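Local structure of ethylbenzene dehydrogenase alpha-subunit (Aromatoleum aromaticum, 2IVF) at residues A[96-101]-A[676-681]; A[134-139]-A[856-861]; A[140-145]-A[652-657]. The protein is the molybdenum-carrying subunit of an enzyme of the molybdopterin oxidoreductase family, and holds a molybdenum atom, two pterin guanine dinucleotides and an iron/sulfur cluster. All blocks are in the same frame, centred on the assembly; numbering follows the deposited sequence.

Contact 1: residues A[96-101]-A[676-681]; sequences VYVRNG and RSVAPP
V96 and V98 lay their side chains against S677 and V678 in a small, mostly apolar contact, with 171 Å² buried in all, between the central strand of a three-stranded antiparallel sheet and the loop that follows strand 670-676. Both valines project from the same face of strand 94-99. V96 offers CG1, which sits 3.5 Å from S677 OG and so puts a methyl against the hydroxyl. One step along, V98 CG2 touches both loop residues: it lies 4.1 Å from S677 CB and 4.0 Å from V678 CG1. The V98 and V678 side chains pass one another running opposite ways, CG2 against CG1. In V678, CG1 is anti to its own carbonyl carbon and beside the backbone N (chi1 -66°), and this is the branch that does the touching. The same CG1 also meets the backbone of the turn, 3.9 Å from G101 O, at the exposed border of an otherwise buried patch. Around the patch, V678 also leans on V103 of strand 102-108, and K76 NZ of strand 76-80 bonds to S677 O. The opposite face of strand 94-99 looks elsewhere: Y97 points away from the loop, and its OH bonds to P348 O of the beta-subunit. N100 and G101, both with positive phi, make the tight turn of a beta hairpin between strands 94-99 and 102-108. Strands 76-80 and 94-99 of this meander flank the cysteine-bearing loop with C86 and C92 of the iron/sulfur pocket, the N-terminal cluster-binding element of many molybdopterin oxidoreductases.

Contact 2: residues A[134-139]-A[856-861]; sequences NNNLYG and STHLTN. With MD1 (phosphoric acid 4-(2-amino-4-oxo-3,4,5,6,-tetrahydro-pteridin-6-yl)-2-hydroxy-3,4-dimercapto-but-3-en-yl ester guanylate ester), chain N.
N136 and N861 bring their side-chain amides face to face: the planes are only 4° apart and stacked, while the side chains cross obliquely, with N136 OD1 3.7 Å from N861 ND2. N861 CG stands anti to its backbone N (chi1 -169°), toward the weakly bonded helix 134-137. N861 ND2 gives a weak hydrogen bond to N135 O, 3.4 Å, with an N-H...O angle of 146°. The stronger partner of that ND2 is E141 OE2, while N861 OD1 caps L864 N as the N-cap of helix 862-865, so both ends of this amide are engaged. Edge contacts come next. N136 and H858 cross at about a right angle, and N136 OD1 lies near the imidazole plane at its edge, 3.4 Å from H858 CD2. The other end of the N136 amide faces the backbone, with ND2 3.0 Å from T857 O. The H858 ring is fixed from elsewhere, by the bond between its ND1 and I854 N. Finally come the ligand bonds. S856 N donates nearly straight to O1A of MD1 at 2.8 Å, and S856 OG donates to O2A, also at 2.8 Å. S856 grips the phosphate with a backbone N-H and a hydroxyl; R638, also hydrogen-bonded to MD1, may contribute positive charge. The interface itself is built from neutral amides, an imidazole and backbone carbonyls, and it leaves buried N136 OD1 with no hydrogen-bond partner beyond its weakly polar approach to the C-H of H858.

Contact 3: residues A[140-145]-A[652-657]; sequences DERVKY and CAWYYE. With MD1 (phosphoric acid 4-(2-amino-4-oxo-3,4,5,6,-tetrahydro-pteridin-6-yl)-2-hydroxy-3,4-dimercapto-but-3-en-yl ester guanylate ester), chain N.
The loop 652-657 is closed by a type II turn from W654 to E657, with E657 N bonded to W654 O at 3.1 Å, and it directs the W654 and E657 side chains toward R142 of the loop 140-145. R142 and E657 meet tip to tip in a buried, two-pronged salt bridge. R142 NH1 reaches E657 OE2 at 2.8 Å in an almost perfectly straight bond (178°), and NH2 reaches OE1 at the same 2.8 Å. The guanidinium and carboxylate are nearly coplanar, and both oxygens are approached on their syn side. OE1 has a second donor on its anti side, W654 N at 2.8 Å, so the E657 carboxylate links R142 to the backbone of the W654-E657 turn. NH1 likewise has a second partner, L137 O. Each half of the buried ion pair therefore has a further polar contact, which probably steadies the charges. The arginine chain bends at chi3 (74°), bringing NE close to the indole of W654; CE3 of that ring lies 3.8 Å above one face of the guanidinium, offset toward its rim. The two planes are 60° apart, so this is an oblique approach rather than a flat stack. E141 adds its CG at the indole edge, near CH2. On the side of MD1, W654 NE1 comes within 3.1 Å of N7, and Y655 OH lies 2.8 Å from N7; this hydroxyl is hydrogen-bonded to H194 O. W654 and E657 rest on L137 of helix 134-137, and W654 meets F133 edge-to-face. Loop 652-657 leaves strand 648-651, and loop 140-145 leads into strand 147-149, its antiparallel neighbour in the mixed six-stranded sheet.

In the fold
Contact 3 touches both of the others, its centre 9 Å from that of contact 2 and 12 Å from that of contact 1, whereas contacts 1 and 2 are 16 Å apart and do not touch. It is joined to contact 1 by a probable hydrogen bond from S677 N to Y656 O (2.7 Å) and by P681, whose CD packs 3.4 Å from E657 OE2. Toward contact 2, N136 O packs against W654 CZ3 at 3.4 Å. Contacts 2 and 3 share MD1, contact 2 by hydrogen bonds to its phosphate, contact 3 at its guanine. The side chain of H858 in contact 2 comes within about 5 Å of the iron/sulfur cluster.

Contact 1: residues A[96-101]-A[676-681]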
# COMPACT_ATOMS: atom_id res chain seq x y z
N VAL A 96 -7.60 4.38 17.93
CA VAL A 96 -7.88 2.94 17.95
C VAL A 96 -9.11 2.71 18.78
O VAL A 96 -9.14 3.03 20.00
CB VAL A 96 -6.67 2.15 18.50
CG1 VAL A 96 -6.98 0.59 18.54
CG2 VAL A 96 -5.44 2.48 17.61
N TYR A 97 -10.16 2.21 18.14
CA TYR A 97 -11.50 2.10 18.76
C TYR A 97 -11.71 0.69 19.24
O TYR A 97 -11.67 -0.25 18.45
CB TYR A 97 -12.62 2.42 17.77
CG TYR A 97 -12.62 3.80 17.23
CD1 TYR A 97 -11.75 4.16 16.21
CD2 TYR A 97 -13.55 4.73 17.68
CE1 TYR A 97 -11.77 5.40 15.68
CE2 TYR A 97 -13.59 6.03 17.14
CZ TYR A 97 -12.69 6.35 16.14
OH TYR A 97 -12.68 7.59 15.60
N VAL A 98 -11.89 0.54 20.54
CA VAL A 98 -11.99 -0.78 21.15
C VAL A 98 -13.43 -0.98 21.56
O VAL A 98 -14.03 -0.09 22.14
CB VAL A 98 -11.09 -0.89 22.39
CG1 VAL A 98 -11.37 -2.22 23.16
CG2 VAL A 98 -9.64 -0.74 22.00
N ARG A 99 -13.99 -2.14 21.26
CA ARG A 99 -15.22 -2.48 21.87
C ARG A 99 -15.33 -3.97 22.12
O ARG A 99 -14.73 -4.79 21.43
CB ARG A 99 -16.41 -1.91 21.11
CG ARG A 99 -16.59 -2.42 19.78
CD ARG A 99 -17.72 -1.68 19.07
NE ARG A 99 -18.08 -2.45 17.92
CZ ARG A 99 -18.83 -2.05 16.90
NH1 ARG A 99 -19.32 -0.81 16.82
NH2 ARG A 99 -19.05 -2.93 15.92
N ASN A 100 -16.04 -4.29 23.20
CA ASN A 100 -16.15 -5.68 23.62
C ASN A 100 -14.76 -6.29 23.73
O ASN A 100 -14.56 -7.42 23.33
CB ASN A 100 -17.01 -6.44 22.60
CG ASN A 100 -18.39 -5.80 22.37
OD1 ASN A 100 -19.02 -5.31 23.31
ND2 ASN A 100 -18.86 -5.81 21.12
N GLY A 101 -13.78 -5.52 24.23
CA GLY A 101 -12.40 -6.00 24.44
C GLY A 101 -11.58 -6.30 23.18
O GLY A 101 -10.56 -6.97 23.25
N ARG A 676 -0.77 0.19 24.18
CA ARG A 676 -1.31 -1.15 24.31
C ARG A 676 -2.85 -1.00 24.47
O ARG A 676 -3.35 -0.88 25.57
CB ARG A 676 -0.63 -1.83 25.49
CG ARG A 676 -0.97 -3.30 25.68
CD ARG A 676 -0.25 -3.83 26.91
NE ARG A 676 -0.38 -5.27 27.11
CZ ARG A 676 -1.33 -5.86 27.83
NH1 ARG A 676 -2.31 -5.17 28.41
NH2 ARG A 676 -1.33 -7.17 27.97
N SER A 677 -3.58 -1.01 23.37
CA SER A 677 -5.04 -0.84 23.37
C SER A 677 -5.75 -2.07 23.88
O SER A 677 -6.71 -1.96 24.60
CB SER A 677 -5.56 -0.50 21.97
OG SER A 677 -5.16 0.78 21.57
N VAL A 678 -5.21 -3.23 23.55
CA VAL A 678 -5.76 -4.52 23.95
C VAL A 678 -4.60 -5.45 24.25
O VAL A 678 -3.49 -5.20 23.76
CB VAL A 678 -6.59 -5.13 22.80
CG1 VAL A 678 -7.85 -4.28 22.50
CG2 VAL A 678 -5.71 -5.27 21.57
N ALA A 679 -4.84 -6.46 25.08
CA ALA A 679 -3.86 -7.47 25.43
C ALA A 679 -3.56 -8.25 24.17
O ALA A 679 -4.47 -8.47 23.35
CB ALA A 679 -4.38 -8.43 26.56
N PRO A 680 -2.31 -8.71 24.01
CA PRO A 680 -2.10 -9.64 22.89
C PRO A 680 -2.93 -10.92 23.08
O PRO A 680 -3.26 -11.26 24.21
CB PRO A 680 -0.60 -9.97 22.97
CG PRO A 680 -0.01 -9.02 23.86
CD PRO A 680 -1.07 -8.42 24.74
N PRO A 681 -3.32 -11.60 21.98
CA PRO A 681 -4.12 -12.82 22.10
C PRO A 681 -3.27 -14.03 22.36
O PRO A 681 -2.06 -14.00 22.13
CB PRO A 681 -4.74 -12.97 20.72
CG PRO A 681 -3.73 -12.36 19.77
CD PRO A 681 -2.99 -11.30 20.57

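Contact 2: residues A[134-139]-A[856-861]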
# COMPACT_ATOMS: atom_id res chain seq x y z
N ASN A 134 -7.05 -3.35 12.07
CA ASN A 134 -7.84 -4.18 12.94
C ASN A 134 -8.07 -5.57 12.35
O ASN A 134 -8.21 -6.55 13.08
CB ASN A 134 -9.20 -3.50 13.18
CG ASN A 134 -10.14 -3.56 11.96
OD1 ASN A 134 -10.24 -2.61 11.17
ND2 ASN A 134 -10.89 -4.65 11.86
N ASN A 135 -8.08 -5.69 11.02
CA ASN A 135 -8.29 -6.97 10.37
C ASN A 135 -7.11 -7.87 10.49
O ASN A 135 -7.27 -9.08 10.58
CB ASN A 135 -8.64 -6.74 8.91
CG ASN A 135 -9.91 -5.97 8.77
OD1 ASN A 135 -10.98 -6.51 9.06
ND2 ASN A 135 -9.82 -4.68 8.50
N ASN A 136 -5.92 -7.28 10.55
CA ASN A 136 -4.71 -8.07 10.82
C ASN A 136 -4.76 -8.72 12.19
O ASN A 136 -4.38 -9.88 12.37
CB ASN A 136 -3.46 -7.22 10.72
CG ASN A 136 -3.09 -6.88 9.29
OD1 ASN A 136 -3.81 -6.15 8.65
ND2 ASN A 136 -1.95 -7.39 8.82
N LEU A 137 -5.20 -7.96 13.17
CA LEU A 137 -5.23 -8.44 14.54
C LEU A 137 -6.18 -9.63 14.75
O LEU A 137 -6.03 -10.37 15.70
CB LEU A 137 -5.61 -7.30 15.48
CG LEU A 137 -4.66 -6.12 15.53
CD1 LEU A 137 -5.20 -5.09 16.58
CD2 LEU A 137 -3.23 -6.54 15.81
N TYR A 138 -7.16 -9.82 13.90
CA TYR A 138 -8.06 -10.96 14.05
C TYR A 138 -7.99 -11.89 12.86
O TYR A 138 -8.83 -12.76 12.72
CB TYR A 138 -9.48 -10.46 14.38
CG TYR A 138 -9.31 -9.48 15.54
CD1 TYR A 138 -9.10 -9.95 16.84
CD2 TYR A 138 -9.25 -8.07 15.31
CE1 TYR A 138 -8.89 -9.06 17.89
CE2 TYR A 138 -9.03 -7.17 16.32
CZ TYR A 138 -8.84 -7.68 17.62
OH TYR A 138 -8.60 -6.85 18.66
N GLY A 139 -6.91 -11.80 12.09
CA GLY A 139 -6.80 -12.58 10.88
C GLY A 139 -6.16 -13.94 11.06
O GLY A 139 -5.36 -14.16 11.99
N SER A 856 5.43 -7.69 3.85
CA SER A 856 4.50 -8.83 3.82
C SER A 856 3.46 -8.77 4.93
O SER A 856 2.67 -9.71 5.10
CB SER A 856 5.24 -10.17 3.89
OG SER A 856 6.27 -10.26 2.91
N THR A 857 3.48 -7.70 5.70
CA THR A 857 2.64 -7.56 6.88
C THR A 857 1.17 -7.80 6.58
O THR A 857 0.46 -8.43 7.40
CB THR A 857 2.86 -6.17 7.51
OG1 THR A 857 4.20 -6.16 7.99
CG2 THR A 857 1.90 -5.87 8.67
N HIS A 858 0.74 -7.37 5.40
CA HIS A 858 -0.66 -7.44 4.99
C HIS A 858 -0.88 -8.34 3.76
O HIS A 858 -2.04 -8.45 3.23
CB HIS A 858 -1.18 -6.05 4.65
CG HIS A 858 -0.80 -5.01 5.65
ND1 HIS A 858 0.39 -4.33 5.58
CD2 HIS A 858 -1.43 -4.56 6.75
CE1 HIS A 858 0.48 -3.50 6.61
NE2 HIS A 858 -0.64 -3.58 7.31
N LEU A 859 0.18 -9.00 3.31
CA LEU A 859 0.09 -9.84 2.13
C LEU A 859 -0.64 -11.14 2.39
O LEU A 859 -1.06 -11.85 1.45
CB LEU A 859 1.48 -10.09 1.51
CG LEU A 859 2.10 -8.93 0.76
CD1 LEU A 859 3.48 -9.37 0.13
CD2 LEU A 859 1.11 -8.29 -0.27
N THR A 860 -0.77 -11.47 3.66
CA THR A 860 -1.55 -12.63 4.05
C THR A 860 -2.81 -12.20 4.79
O THR A 860 -3.42 -13.00 5.53
CB THR A 860 -0.68 -13.65 4.86
OG1 THR A 860 0.02 -12.98 5.93
CG2 THR A 860 0.27 -14.39 3.92
N ASN A 861 -3.26 -10.96 4.57
CA ASN A 861 -4.47 -10.47 5.17
C ASN A 861 -5.63 -10.59 4.24
O ASN A 861 -5.61 -10.01 3.15
CB ASN A 861 -4.36 -9.02 5.61
CG ASN A 861 -5.50 -8.62 6.44
OD1 ASN A 861 -6.37 -7.83 6.01
ND2 ASN A 861 -5.57 -9.20 7.62
PB MD1 N . 11.48 -7.93 5.27
O3B MD1 N . 9.90 -7.90 5.13
O1B MD1 N . 11.83 -7.03 6.40
O2B MD1 N . 12.04 -9.29 5.13
O3A MD1 N . 11.91 -7.19 3.94
C10 MD1 N . 12.10 -5.76 3.86
C11 MD1 N . 12.33 -5.50 2.38
O11 MD1 N . 10.98 -5.57 1.80
C12 MD1 N . 12.87 -4.11 2.17
S12 MD1 N . 12.77 -2.91 3.38
C13 MD1 N . 13.40 -3.73 0.96
S13 MD1 N . 13.96 -2.16 0.68
C14 MD1 N . 13.54 -4.66 -0.18
N15 MD1 N . 12.87 -4.37 -1.39
C16 MD1 N . 12.86 -5.25 -2.44
C15 MD1 N . 12.28 -4.83 -3.62
O14 MD1 N . 11.79 -3.68 -3.74
N17 MD1 N . 12.22 -5.78 -4.60
C17 MD1 N . 12.78 -7.05 -4.43
N16 MD1 N . 12.69 -7.88 -5.46
N18 MD1 N . 13.38 -7.40 -3.28
C20 MD1 N . 13.42 -6.52 -2.30
N8 MD1 N . 14.07 -6.86 -1.15
C7 MD1 N . 14.14 -6.03 0.02
PA MD1 N . 8.75 -8.99 5.38
O1A MD1 N . 7.51 -8.19 5.63
O2A MD1 N . 8.74 -9.92 4.23
O5' MD1 N . 9.17 -9.79 6.68
C5' MD1 N . 9.07 -9.09 7.91
C4' MD1 N . 8.33 -9.90 8.89
O4' MD1 N . 8.16 -9.03 10.00
C1' MD1 N . 6.94 -9.46 10.61
N9 MD1 N . 6.33 -8.47 11.52
C4 MD1 N . 6.38 -8.58 12.84
N3 MD1 N . 6.97 -9.53 13.60
C2 MD1 N . 6.90 -9.45 14.93
N2 MD1 N . 7.50 -10.39 15.71
N1 MD1 N . 6.16 -8.42 15.49
C6 MD1 N . 5.54 -7.43 14.77
O6 MD1 N . 4.96 -6.52 15.36
C5 MD1 N . 5.66 -7.50 13.37
N7 MD1 N . 5.20 -6.78 12.35
C8 MD1 N . 5.63 -7.37 11.24
C2' MD1 N . 5.99 -9.72 9.44
O2' MD1 N . 4.92 -10.64 9.75
C3' MD1 N . 6.93 -10.21 8.33
O3' MD1 N . 6.80 -11.64 8.10

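Contact 3: residues A[140-145]-A[652-657]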
# COMPACT_ATOMS: atom_id res chain seq x y z
N ASP A 140 -6.47 -14.85 10.15
CA ASP A 140 -5.99 -16.21 10.24
C ASP A 140 -4.52 -16.34 9.89
O ASP A 140 -3.98 -17.44 9.90
CB ASP A 140 -6.79 -17.11 9.33
CG ASP A 140 -8.18 -17.38 9.86
OD1 ASP A 140 -8.36 -17.37 11.09
OD2 ASP A 140 -9.08 -17.61 9.05
N GLU A 141 -3.88 -15.22 9.55
CA GLU A 141 -2.43 -15.26 9.34
C GLU A 141 -1.67 -15.28 10.64
O GLU A 141 -0.47 -15.47 10.64
CB GLU A 141 -1.98 -14.07 8.53
CG GLU A 141 -2.24 -12.70 9.20
CD GLU A 141 -3.47 -12.01 8.67
OE1 GLU A 141 -4.58 -12.63 8.73
OE2 GLU A 141 -3.33 -10.83 8.20
N ARG A 142 -2.35 -15.06 11.77
CA ARG A 142 -1.62 -14.89 13.02
C ARG A 142 -1.19 -16.18 13.66
O ARG A 142 -1.95 -17.14 13.71
CB ARG A 142 -2.46 -14.14 14.03
CG ARG A 142 -2.73 -12.75 13.65
CD ARG A 142 -3.25 -12.00 14.87
NE ARG A 142 -2.17 -11.72 15.80
CZ ARG A 142 -2.23 -10.85 16.79
NH1 ARG A 142 -3.33 -10.14 16.98
NH2 ARG A 142 -1.17 -10.66 17.58
N VAL A 143 0.03 -16.17 14.18
CA VAL A 143 0.51 -17.18 15.08
C VAL A 143 0.34 -16.66 16.52
O VAL A 143 0.75 -15.54 16.85
CB VAL A 143 1.90 -17.60 14.69
CG1 VAL A 143 1.84 -18.16 13.28
CG2 VAL A 143 2.87 -16.44 14.69
N LYS A 144 -0.36 -17.45 17.31
CA LYS A 144 -0.79 -17.07 18.64
C LYS A 144 -0.21 -17.96 19.73
O LYS A 144 -0.32 -17.62 20.93
CB LYS A 144 -2.34 -17.07 18.71
CG LYS A 144 -2.99 -15.89 17.97
CD LYS A 144 -4.56 -15.85 18.02
CE LYS A 144 -5.23 -17.20 17.88
NZ LYS A 144 -6.74 -17.10 17.90
N TYR A 145 0.41 -19.07 19.34
CA TYR A 145 1.00 -19.99 20.28
C TYR A 145 2.33 -20.44 19.77
O TYR A 145 2.52 -20.53 18.54
CB TYR A 145 0.12 -21.22 20.54
CG TYR A 145 -1.21 -20.84 21.09
CD1 TYR A 145 -1.38 -20.63 22.44
CD2 TYR A 145 -2.30 -20.63 20.26
CE1 TYR A 145 -2.58 -20.22 22.96
CE2 TYR A 145 -3.52 -20.21 20.78
CZ TYR A 145 -3.64 -20.02 22.12
OH TYR A 145 -4.84 -19.64 22.67
N CYS A 652 4.21 -13.32 18.67
CA CYS A 652 4.43 -11.99 19.17
C CYS A 652 3.21 -11.08 19.09
O CYS A 652 2.27 -11.27 18.30
CB CYS A 652 5.59 -11.32 18.42
SG CYS A 652 7.10 -12.22 18.69
N ALA A 653 3.25 -10.11 19.98
CA ALA A 653 2.24 -9.10 20.06
C ALA A 653 2.39 -8.21 18.82
O ALA A 653 3.50 -8.00 18.35
CB ALA A 653 2.43 -8.31 21.36
N TRP A 654 1.29 -7.72 18.26
CA TRP A 654 1.37 -6.91 17.05
C TRP A 654 1.05 -5.43 17.37
O TRP A 654 1.02 -5.02 18.53
CB TRP A 654 0.38 -7.47 16.00
CG TRP A 654 0.88 -7.49 14.60
CD1 TRP A 654 1.96 -6.82 14.09
CD2 TRP A 654 0.33 -8.23 13.51
NE1 TRP A 654 2.12 -7.11 12.78
CE2 TRP A 654 1.15 -8.00 12.39
CE3 TRP A 654 -0.77 -9.10 13.38
CZ2 TRP A 654 0.89 -8.55 11.14
CZ3 TRP A 654 -1.04 -9.66 12.12
CH2 TRP A 654 -0.20 -9.39 11.03
N TYR A 655 0.78 -4.63 16.35
CA TYR A 655 0.55 -3.20 16.57
C TYR A 655 -0.75 -3.04 17.34
O TYR A 655 -1.72 -3.79 17.14
CB TYR A 655 0.54 -2.38 15.26
CG TYR A 655 1.57 -2.85 14.27
CD1 TYR A 655 2.81 -3.36 14.68
CD2 TYR A 655 1.29 -2.84 12.91
CE1 TYR A 655 3.72 -3.81 13.78
CE2 TYR A 655 2.20 -3.30 12.00
CZ TYR A 655 3.39 -3.78 12.43
OH TYR A 655 4.22 -4.25 11.51
N TYR A 656 -0.73 -2.08 18.26
CA TYR A 656 -1.86 -1.78 19.17
C TYR A 656 -1.91 -2.70 20.37
O TYR A 656 -2.73 -2.51 21.28
CB TYR A 656 -3.24 -1.87 18.53
CG TYR A 656 -3.53 -1.16 17.23
CD1 TYR A 656 -2.71 -0.14 16.74
CD2 TYR A 656 -4.67 -1.51 16.51
CE1 TYR A 656 -3.00 0.49 15.53
CE2 TYR A 656 -4.97 -0.92 15.32
CZ TYR A 656 -4.15 0.11 14.82
OH TYR A 656 -4.46 0.72 13.64
N GLU A 657 -1.04 -3.70 20.39
CA GLU A 657 -1.08 -4.76 21.43
C GLU A 657 0.13 -4.72 22.34
O GLU A 657 0.33 -5.60 23.20
CB GLU A 657 -1.14 -6.13 20.79
CG GLU A 657 -2.41 -6.40 19.98
CD GLU A 657 -2.41 -7.78 19.35
OE1 GLU A 657 -1.33 -8.35 19.17
OE2 GLU A 657 -3.52 -8.29 19.02
PB MD1 N . 11.48 -7.93 5.27
O3B MD1 N . 9.90 -7.90 5.13
O1B MD1 N . 11.83 -7.03 6.40
O2B MD1 N . 12.04 -9.29 5.13
O3A MD1 N . 11.91 -7.19 3.94
C10 MD1 N . 12.10 -5.76 3.86
C11 MD1 N . 12.33 -5.50 2.38
O11 MD1 N . 10.98 -5.57 1.80
C12 MD1 N . 12.87 -4.11 2.17
S12 MD1 N . 12.77 -2.91 3.38
C13 MD1 N . 13.40 -3.73 0.96
S13 MD1 N . 13.96 -2.16 0.68
C14 MD1 N . 13.54 -4.66 -0.18
N15 MD1 N . 12.87 -4.37 -1.39
C16 MD1 N . 12.86 -5.25 -2.44
C15 MD1 N . 12.28 -4.83 -3.62
O14 MD1 N . 11.79 -3.68 -3.74
N17 MD1 N . 12.22 -5.78 -4.60
C17 MD1 N . 12.78 -7.05 -4.43
N16 MD1 N . 12.69 -7.88 -5.46
N18 MD1 N . 13.38 -7.40 -3.28
C20 MD1 N . 13.42 -6.52 -2.30
N8 MD1 N . 14.07 -6.86 -1.15
C7 MD1 N . 14.14 -6.03 0.02
PA MD1 N . 8.75 -8.99 5.38
O1A MD1 N . 7.51 -8.19 5.63
O2A MD1 N . 8.74 -9.92 4.23
O5' MD1 N . 9.17 -9.79 6.68
C5' MD1 N . 9.07 -9.09 7.91
C4' MD1 N . 8.33 -9.90 8.89
O4' MD1 N . 8.16 -9.03 10.00
C1' MD1 N . 6.94 -9.46 10.61
N9 MD1 N . 6.33 -8.47 11.52
C4 MD1 N . 6.38 -8.58 12.84
N3 MD1 N . 6.97 -9.53 13.60
C2 MD1 N . 6.90 -9.45 14.93
N2 MD1 N . 7.50 -10.39 15.71
N1 MD1 N . 6.16 -8.42 15.49
C6 MD1 N . 5.54 -7.43 14.77
O6 MD1 N . 4.96 -6.52 15.36
C5 MD1 N . 5.66 -7.50 13.37
N7 MD1 N . 5.20 -6.78 12.35
C8 MD1 N . 5.63 -7.37 11.24
C2' MD1 N . 5.99 -9.72 9.44
O2' MD1 N . 4.92 -10.64 9.75
C3' MD1 N . 6.93 -10.21 8.33
O3' MD1 N . 6.80 -11.64 8.10